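Local coordinates for Cas13d (uncultured Ruminococcus sp, PDB 6IV9), which binds a CRISPR RNA and uses two HEPN domains for maturation of that RNA and for cleavage of target RNA, at residues A[327-330]-A[331-335]; A[359-363]-A[364-368]; A[407-410]-A[411-414]; A[483-486]-A[487-490]. The protein carries 2 engineered substitutions. All coordinates share one frame; numbering follows the deposited sequence.

Contact 1 (A[327-330]-A[331-335]); sequences KSIN and KDFIE
Lys-327 and Lys-331 meet in a local turn contact, where helix 312-330 ends and the chain bends into the short helix 333-336. Lys-331 N donates to Lys-327 O over 2.9 Å, with an N-H...O angle of 152°. This is the last helical bond before Lys-331 leaves helical geometry. The same carbonyl lies close to the side chain, with Lys-331 CB 3.2 Å from Lys-327 O. Asp-332 follows with positive phi, which turns the chain. Phe-333 N reaches back to Asn-330 O over 3.4 Å, but this bond is weak. The Phe-333 ring has CG anti to its backbone N (chi1 176°), which directs it back beside Ile-329. Its edge meets a carbonyl, with Phe-333 CD2 3.6 Å from Ile-329 O and the oxygen near the ring plane. Ile-329 CG2 touches the same ring carbon loosely, at 4.4 Å from Phe-333 CD2. Glu-482 accepts from the backbone N of Phe-333 and of Ile-334, which probably helps hold the chain as it turns into helix 333-336. Asn-330 points elsewhere: OD1 bonds Tyr-361 OH on helix 353-366, and ND2 bonds Lys-490 O in the loop before helix 497-505. Ile-329 and Phe-333 pack against helix 353-366 and touch the bound RNA.

Contact 2 (A[359-363]-A[364-368]); sequences LYYDF and IVLKS. With nucleotides of chain B.
Lys-367 curls back past the Phe-363 carbonyl at the C-terminal end of helix 353-366 and holds the RNA with its tip. CB lies near Phe-363 O, and CG comes closer, at 3.4 Å from Phe-363 O. CD runs on past that oxygen, and CE approaches the phosphate of U43 of chain B. The chain bends at its last torsion (chi4 -56°), which brings NZ round to three acceptors. Lys-367 NZ donates to OP1 of U43 of chain B at 2.8 Å and to Ile-364 O at 2.6 Å. A water takes its third bond and donates to Phe-363 O. The helix closes in a wider pi-type turn, with Lys-367 N 2.6 Å from Asp-362 O. Beyond it Asp-362 OD1 takes two bonds from Ser-368, from OG at 2.8 Å on its syn lone pair and from N at 3.0 Å. An alanine in place of Asp-362 would probably leave both Ser-368 donors without this mate and the turn less firmly closed. Val-365 CG2 sits over one face of the Tyr-361 ring, 3.9 Å from its centroid, a CH-pi contact. Tyr-360 and Phe-363 meet Phe-409 of helix 400-418 edge-to-face. Tyr-360 also packs on helix 338-347, and Leu-366 on helix 556-570.

Contact 3 (A[407-410]-A[411-414]); sequences MDFL and LFCN
Phe-409 and Cys-413 are brought together by their first torsions. The phenyl ring has CG anti to the backbone N (chi1 -174°), which swings it along the helix toward the next turn. Cys-413 SG stands beside its own backbone N (chi1 -72°) and reaches back to meet it. The sulfur lies over one face of the Phe-409 ring, 3.7 Å from the centroid and 25° off the ring normal. It is offset toward the rim, and its nearest ring atom is Phe-409 CZ, with SG to CZ 3.4 Å. Phe-412 approaches from another direction. The edge of its ring meets the neighbouring phenyl, with Phe-412 CD2 4.0 Å from Phe-409 CD1. The two rings are inclined to each other, not stacked; Phe-412 stacks instead with Tyr-416, one turn further on. The backbone beneath is regular, and Cys-413 N donates to Phe-409 O at 3.0 Å. Phe-412 N does the same to Asp-408 O at 2.8 Å. Leu-410 faces helix 436-464 and Leu-411 faces helix 376-386. Asp-408 forms a salt bridge with Arg-380. The arrangement is a sulfur-aromatic contact between residues four apart on an alpha helix, here helix 400-418, packed among helices 353-366, 376-386 and 436-464.

Contact 4 (A[483-486]-A[487-490]); sequences KILD and SEKK
The peptide carbonyl of Leu-485 is the flat group that Glu-488 and Lys-489 share. Lys-489 N meets the oxygen head-on, at a C=O...N angle of 179°. Glu-488 N comes from above the carbonyl plane, 56° out of it. The motif is a bifurcated turn, i to i+3 and i to i+4, starting at Leu-485 of a 3-10 segment in the loop between helices 467-475 and 497-505. The two bonds are of ordinary length, with Lys-489 N 3.0 Å and Glu-488 N 2.9 Å from Leu-485 O. The second flat group is the carboxylate of Glu-488. Ser-487 OG donates to Glu-488 OE2 over 2.9 Å, on the anti lone pair, away from the other oxygen. The glutamate chain bends at chi2 (-60°), which folds the carboxylate back to its neighbour. An alanine here would probably leave the Ser-487 hydroxyl without this acceptor and free to turn. The stem of Glu-488 also grazes Leu-485, with CG 4.2 Å from Leu-485 CD2, and its side chain touches Arg-358 of helix 353-366. Leu-485 packs on that helix too, and on the short helix 333-336. Lys-489 crosses Leu-485 at about a right angle and ends in a salt bridge to Glu-482. Its chain passes the shared carbonyl, with CG 3.4 Å from Leu-485 O. It then bends sharply at chi4, which sets Lys-489 NZ 3.4 Å from Leu-485 CB and 3.6 Å from Leu-485 CD1.

The four contacts follow one another along the chain. None encloses or crosses another, and each closes only a turn of its own. Contact 1 ends helix 312-330, and contact 2 ends helix 353-366 beside the RNA. Contact 3 lies within helix 400-418, and contact 4 in the loop before helix 497-505. In space contact 2 touches all three others. Contacts 1 and 4 also meet each other, their centres about 10 Å apart. Contact 3 joins through contact 2 alone, with its nearest atoms about 9 Å from contact 1 and about 10 Å from contact 4. Together they tie four helices and one loop into one patch of touching pieces on the same side of the chain's centre.

Contact 1 (A[327-330]-A[331-335])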
# COMPACT_ATOMS: atom_id res chain seq x y z
N LYS A 327 -0.78 14.71 19.78
CA LYS A 327 -1.38 15.58 20.82
C LYS A 327 -2.90 15.47 20.77
O LYS A 327 -3.50 15.46 21.81
CB LYS A 327 -0.74 16.97 20.80
CG LYS A 327 0.77 16.92 21.01
CD LYS A 327 1.41 18.11 21.68
CE LYS A 327 1.39 19.33 20.79
NZ LYS A 327 2.60 20.16 20.98
N SER A 328 -3.50 15.40 19.59
CA SER A 328 -4.98 15.26 19.55
C SER A 328 -5.44 13.93 20.18
O SER A 328 -6.46 13.93 20.80
CB SER A 328 -5.53 15.46 18.18
OG SER A 328 -4.97 14.54 17.27
N ILE A 329 -4.76 12.83 19.90
CA ILE A 329 -5.13 11.54 20.53
C ILE A 329 -4.83 11.55 22.04
O ILE A 329 -5.64 11.08 22.81
CB ILE A 329 -4.32 10.42 19.87
CG1 ILE A 329 -4.62 10.30 18.38
CG2 ILE A 329 -4.52 9.11 20.58
CD1 ILE A 329 -3.54 9.61 17.60
N ASN A 330 -3.64 11.98 22.40
CA ASN A 330 -3.10 11.97 23.79
C ASN A 330 -3.80 12.95 24.74
O ASN A 330 -3.91 12.61 25.90
CB ASN A 330 -1.59 12.16 23.82
CG ASN A 330 -0.88 10.94 23.29
OD1 ASN A 330 -1.46 9.89 23.20
ND2 ASN A 330 0.37 11.10 22.91
N LYS A 331 -4.19 14.12 24.26
CA LYS A 331 -4.74 15.12 25.21
C LYS A 331 -6.07 14.62 25.78
O LYS A 331 -6.98 14.41 25.02
CB LYS A 331 -4.92 16.46 24.50
CG LYS A 331 -4.78 17.69 25.38
CD LYS A 331 -5.44 18.90 24.79
CE LYS A 331 -5.92 19.88 25.85
NZ LYS A 331 -7.13 20.61 25.40
N ASP A 332 -6.15 14.46 27.10
CA ASP A 332 -7.41 14.04 27.74
C ASP A 332 -7.93 12.75 27.10
O ASP A 332 -9.10 12.67 26.81
CB ASP A 332 -8.42 15.19 27.75
CG ASP A 332 -7.94 16.37 28.59
OD1 ASP A 332 -7.45 16.14 29.69
OD2 ASP A 332 -8.03 17.49 28.11
N PHE A 333 -7.06 11.76 26.95
CA PHE A 333 -7.46 10.48 26.32
C PHE A 333 -8.56 9.79 27.13
O PHE A 333 -9.47 9.26 26.55
CB PHE A 333 -6.25 9.57 26.20
CG PHE A 333 -6.58 8.21 25.65
CD1 PHE A 333 -6.96 7.19 26.50
CD2 PHE A 333 -6.50 7.95 24.30
CE1 PHE A 333 -7.25 5.93 26.01
CE2 PHE A 333 -6.80 6.69 23.81
CZ PHE A 333 -7.17 5.69 24.66
N ILE A 334 -8.44 9.79 28.45
CA ILE A 334 -9.46 9.07 29.27
C ILE A 334 -10.83 9.73 29.09
O ILE A 334 -11.79 9.04 28.85
CB ILE A 334 -9.02 9.00 30.74
CG1 ILE A 334 -7.67 8.32 30.87
CG2 ILE A 334 -10.08 8.31 31.56
CD1 ILE A 334 -7.16 8.23 32.29
N GLU A 335 -10.90 11.05 29.21
CA GLU A 335 -12.19 11.76 29.04
C GLU A 335 -12.70 11.54 27.61
O GLU A 335 -13.86 11.34 27.43
CB GLU A 335 -12.01 13.24 29.36
CG GLU A 335 -13.27 14.05 29.21
CD GLU A 335 -14.32 13.80 30.27
OE1 GLU A 335 -14.03 13.10 31.24
OE2 GLU A 335 -15.43 14.31 30.11

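Contact 2 (A[359-363]-A[364-368])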
# COMPACT_ATOMS: atom_id res chain seq x y z
N LEU A 359 -4.46 -0.65 29.25
CA LEU A 359 -4.71 -1.62 28.16
C LEU A 359 -5.52 -0.96 27.04
O LEU A 359 -5.27 -1.26 25.91
CB LEU A 359 -5.42 -2.85 28.73
CG LEU A 359 -4.53 -3.83 29.47
CD1 LEU A 359 -5.35 -4.77 30.33
CD2 LEU A 359 -3.67 -4.62 28.51
N TYR A 360 -6.49 -0.14 27.40
CA TYR A 360 -7.33 0.54 26.39
C TYR A 360 -6.50 1.50 25.55
O TYR A 360 -6.69 1.57 24.36
CB TYR A 360 -8.58 1.15 27.00
CG TYR A 360 -9.63 1.46 25.97
CD1 TYR A 360 -10.43 0.46 25.46
CD2 TYR A 360 -9.78 2.72 25.46
CE1 TYR A 360 -11.37 0.71 24.49
CE2 TYR A 360 -10.73 3.00 24.50
CZ TYR A 360 -11.53 1.99 24.01
OH TYR A 360 -12.47 2.26 23.07
N TYR A 361 -5.57 2.21 26.18
CA TYR A 361 -4.69 3.12 25.41
C TYR A 361 -3.90 2.26 24.43
O TYR A 361 -3.72 2.66 23.31
CB TYR A 361 -3.75 3.92 26.30
CG TYR A 361 -2.85 4.85 25.53
CD1 TYR A 361 -3.27 6.12 25.19
CD2 TYR A 361 -1.60 4.46 25.10
CE1 TYR A 361 -2.48 6.98 24.46
CE2 TYR A 361 -0.80 5.30 24.36
CZ TYR A 361 -1.23 6.57 24.05
OH TYR A 361 -0.46 7.42 23.34
N ASP A 362 -3.44 1.10 24.88
CA ASP A 362 -2.67 0.19 24.00
C ASP A 362 -3.56 -0.25 22.85
O ASP A 362 -3.15 -0.13 21.73
CB ASP A 362 -2.21 -1.04 24.78
CG ASP A 362 -1.46 -2.08 23.97
OD1 ASP A 362 -1.78 -2.27 22.81
OD2 ASP A 362 -0.60 -2.72 24.54
N PHE A 363 -4.78 -0.64 23.16
CA PHE A 363 -5.73 -1.15 22.15
C PHE A 363 -5.97 -0.10 21.07
O PHE A 363 -6.11 -0.47 19.94
CB PHE A 363 -7.02 -1.54 22.86
CG PHE A 363 -8.14 -2.01 21.98
CD1 PHE A 363 -8.19 -3.32 21.53
CD2 PHE A 363 -9.16 -1.16 21.62
CE1 PHE A 363 -9.23 -3.75 20.73
CE2 PHE A 363 -10.19 -1.59 20.82
CZ PHE A 363 -10.22 -2.88 20.38
N ILE A 364 -6.12 1.17 21.44
CA ILE A 364 -6.35 2.24 20.44
C ILE A 364 -5.09 2.66 19.67
O ILE A 364 -5.14 2.67 18.46
CB ILE A 364 -7.00 3.46 21.12
CG1 ILE A 364 -8.37 3.11 21.70
CG2 ILE A 364 -7.09 4.64 20.17
CD1 ILE A 364 -9.40 2.78 20.67
N VAL A 365 -4.02 2.98 20.37
CA VAL A 365 -2.81 3.58 19.75
C VAL A 365 -1.75 2.56 19.35
O VAL A 365 -1.16 2.74 18.31
CB VAL A 365 -2.22 4.64 20.70
CG1 VAL A 365 -0.99 5.29 20.13
CG2 VAL A 365 -3.25 5.69 21.07
N LEU A 366 -1.42 1.63 20.24
CA LEU A 366 -0.39 0.60 19.96
C LEU A 366 -0.98 -0.56 19.16
O LEU A 366 -0.23 -1.18 18.42
CB LEU A 366 0.23 0.13 21.28
CG LEU A 366 1.01 1.18 22.06
CD1 LEU A 366 2.02 1.88 21.18
CD2 LEU A 366 0.09 2.21 22.65
N LYS A 367 -2.26 -0.85 19.37
CA LYS A 367 -2.96 -1.94 18.67
C LYS A 367 -2.18 -3.25 18.83
O LYS A 367 -1.95 -3.93 17.86
CB LYS A 367 -3.31 -1.56 17.24
CG LYS A 367 -4.26 -0.38 17.11
CD LYS A 367 -5.12 -0.44 15.89
CE LYS A 367 -5.77 0.88 15.57
NZ LYS A 367 -6.56 1.40 16.70
N SER A 368 -1.89 -3.60 20.09
CA SER A 368 -1.19 -4.86 20.47
C SER A 368 -2.03 -6.07 20.08
O SER A 368 -1.48 -7.11 19.84
CB SER A 368 -0.84 -4.89 21.92
OG SER A 368 0.24 -4.04 22.17
P U B 43 -9.38 3.82 15.30
OP1 U B 43 -8.02 3.21 15.06
OP2 U B 43 -10.51 2.94 15.56
O5' U B 43 -9.13 4.81 16.51
C5' U B 43 -10.17 5.70 16.96
C4' U B 43 -9.84 6.20 18.35
O4' U B 43 -8.69 7.05 18.19
C3' U B 43 -10.90 7.11 19.00
O3' U B 43 -11.77 6.25 19.70
C2' U B 43 -10.04 8.01 19.89
O2' U B 43 -9.64 7.21 20.98
C1' U B 43 -8.80 8.21 19.02
N1 U B 43 -8.86 9.40 18.15
C2 U B 43 -8.80 10.64 18.74
O2 U B 43 -8.65 10.79 19.94
N3 U B 43 -8.92 11.70 17.89
C4 U B 43 -9.09 11.65 16.53
O4 U B 43 -9.17 12.70 15.90
C5 U B 43 -9.14 10.34 15.98
C6 U B 43 -9.03 9.28 16.79
O HOH W 1 -8.46 -0.08 18.19

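Contact 3 (A[407-410]-A[411-414])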
# COMPACT_ATOMS: atom_id res chain seq x y z
N MET A 407 -16.22 -5.48 22.14
CA MET A 407 -16.11 -6.95 21.99
C MET A 407 -14.66 -7.34 21.71
O MET A 407 -14.17 -8.23 22.36
CB MET A 407 -17.01 -7.43 20.85
CG MET A 407 -18.49 -7.24 21.12
SD MET A 407 -19.54 -7.68 19.73
CE MET A 407 -21.14 -7.73 20.52
N ASP A 408 -14.01 -6.64 20.79
CA ASP A 408 -12.60 -6.92 20.42
C ASP A 408 -11.71 -6.71 21.65
O ASP A 408 -10.81 -7.49 21.85
CB ASP A 408 -12.17 -6.04 19.24
CG ASP A 408 -12.80 -6.44 17.91
OD1 ASP A 408 -13.55 -7.40 17.89
OD2 ASP A 408 -12.50 -5.80 16.92
N PHE A 409 -11.99 -5.69 22.45
CA PHE A 409 -11.17 -5.41 23.64
C PHE A 409 -11.22 -6.57 24.64
O PHE A 409 -10.20 -6.90 25.18
CB PHE A 409 -11.59 -4.10 24.31
CG PHE A 409 -10.68 -3.73 25.44
CD1 PHE A 409 -9.42 -3.22 25.20
CD2 PHE A 409 -11.07 -3.93 26.75
CE1 PHE A 409 -8.59 -2.87 26.24
CE2 PHE A 409 -10.23 -3.59 27.79
CZ PHE A 409 -8.99 -3.06 27.54
N LEU A 410 -12.40 -7.14 24.86
CA LEU A 410 -12.52 -8.27 25.80
C LEU A 410 -11.69 -9.44 25.28
O LEU A 410 -10.99 -10.04 26.05
CB LEU A 410 -13.98 -8.69 25.86
CG LEU A 410 -14.93 -7.75 26.58
CD1 LEU A 410 -16.31 -8.35 26.63
CD2 LEU A 410 -14.43 -7.44 27.98
N LEU A 411 -11.79 -9.73 23.99
CA LEU A 411 -11.00 -10.84 23.39
C LEU A 411 -9.51 -10.53 23.49
O LEU A 411 -8.75 -11.41 23.78
CB LEU A 411 -11.41 -10.97 21.92
CG LEU A 411 -12.87 -11.35 21.68
CD1 LEU A 411 -13.09 -11.66 20.22
CD2 LEU A 411 -13.26 -12.53 22.55
N PHE A 412 -9.13 -9.29 23.24
CA PHE A 412 -7.70 -8.90 23.28
C PHE A 412 -7.14 -9.14 24.68
O PHE A 412 -6.13 -9.77 24.82
CB PHE A 412 -7.61 -7.41 22.98
CG PHE A 412 -6.32 -6.74 23.37
CD1 PHE A 412 -5.10 -7.25 22.99
CD2 PHE A 412 -6.33 -5.56 24.09
CE1 PHE A 412 -3.92 -6.62 23.35
CE2 PHE A 412 -5.16 -4.93 24.44
CZ PHE A 412 -3.96 -5.46 24.07
N CYS A 413 -7.85 -8.68 25.70
CA CYS A 413 -7.40 -8.85 27.10
C CYS A 413 -7.33 -10.34 27.46
O CYS A 413 -6.43 -10.74 28.15
CB CYS A 413 -8.31 -8.08 28.04
SG CYS A 413 -8.07 -6.30 27.90
N ASN A 414 -8.24 -11.12 26.92
CA ASN A 414 -8.28 -12.57 27.22
C ASN A 414 -6.98 -13.23 26.77
O ASN A 414 -6.45 -14.02 27.52
CB ASN A 414 -9.39 -13.23 26.43
CG ASN A 414 -9.47 -14.71 26.70
OD1 ASN A 414 -9.83 -15.11 27.79
ND2 ASN A 414 -9.13 -15.51 25.72

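Contact 4 (A[483-486]-A[487-490])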
# COMPACT_ATOMS: atom_id res chain seq x y z
N LYS A 483 -2.91 11.53 34.13
CA LYS A 483 -1.47 11.26 34.36
C LYS A 483 -1.20 9.76 34.52
O LYS A 483 -0.06 9.36 34.41
CB LYS A 483 -0.93 12.09 35.52
CG LYS A 483 -1.19 13.57 35.37
CD LYS A 483 -0.03 14.42 35.76
CE LYS A 483 -0.35 15.90 35.71
NZ LYS A 483 0.48 16.68 36.66
N ILE A 484 -2.26 8.96 34.61
CA ILE A 484 -2.15 7.48 34.75
C ILE A 484 -1.45 6.92 33.50
O ILE A 484 -0.77 5.91 33.61
CB ILE A 484 -3.56 6.89 34.87
CG1 ILE A 484 -4.11 7.03 36.29
CG2 ILE A 484 -3.60 5.46 34.41
CD1 ILE A 484 -5.57 6.66 36.38
N LEU A 485 -1.64 7.59 32.37
CA LEU A 485 -1.13 7.13 31.06
C LEU A 485 0.22 7.76 30.73
O LEU A 485 0.72 7.45 29.68
CB LEU A 485 -2.15 7.50 29.99
CG LEU A 485 -3.44 6.69 30.04
CD1 LEU A 485 -4.46 7.26 29.07
CD2 LEU A 485 -3.18 5.23 29.77
N ASP A 486 0.83 8.51 31.64
CA ASP A 486 2.09 9.20 31.29
C ASP A 486 3.15 8.19 30.85
O ASP A 486 3.96 8.52 30.02
CB ASP A 486 2.59 10.09 32.43
CG ASP A 486 1.94 11.45 32.46
OD1 ASP A 486 1.19 11.76 31.53
OD2 ASP A 486 2.20 12.20 33.40
N SER A 487 3.18 7.02 31.49
CA SER A 487 4.17 5.97 31.14
C SER A 487 3.86 5.29 29.80
O SER A 487 4.77 4.69 29.27
CB SER A 487 4.33 4.97 32.24
OG SER A 487 3.09 4.38 32.57
N GLU A 488 2.61 5.29 29.36
CA GLU A 488 2.21 4.56 28.13
C GLU A 488 2.15 5.46 26.89
O GLU A 488 2.32 4.94 25.82
CB GLU A 488 0.79 4.02 28.27
CG GLU A 488 0.53 3.35 29.59
CD GLU A 488 1.40 2.15 29.90
OE1 GLU A 488 1.34 1.19 29.14
OE2 GLU A 488 2.10 2.18 30.91
N LYS A 489 1.96 6.75 27.08
CA LYS A 489 1.75 7.68 25.95
C LYS A 489 2.93 7.70 24.99
O LYS A 489 4.07 7.69 25.43
CB LYS A 489 1.45 9.09 26.47
CG LYS A 489 0.01 9.33 26.89
CD LYS A 489 -0.20 10.73 27.41
CE LYS A 489 -1.64 11.09 27.70
NZ LYS A 489 -2.48 9.90 27.57
N LYS A 490 2.61 7.75 23.70
CA LYS A 490 3.62 7.84 22.63
C LYS A 490 3.72 9.31 22.22
O LYS A 490 2.71 9.90 21.97
CB LYS A 490 3.24 6.90 21.49
CG LYS A 490 3.55 5.45 21.79
CD LYS A 490 5.00 5.12 21.53
CE LYS A 490 5.69 4.39 22.66
NZ LYS A 490 5.13 3.05 22.89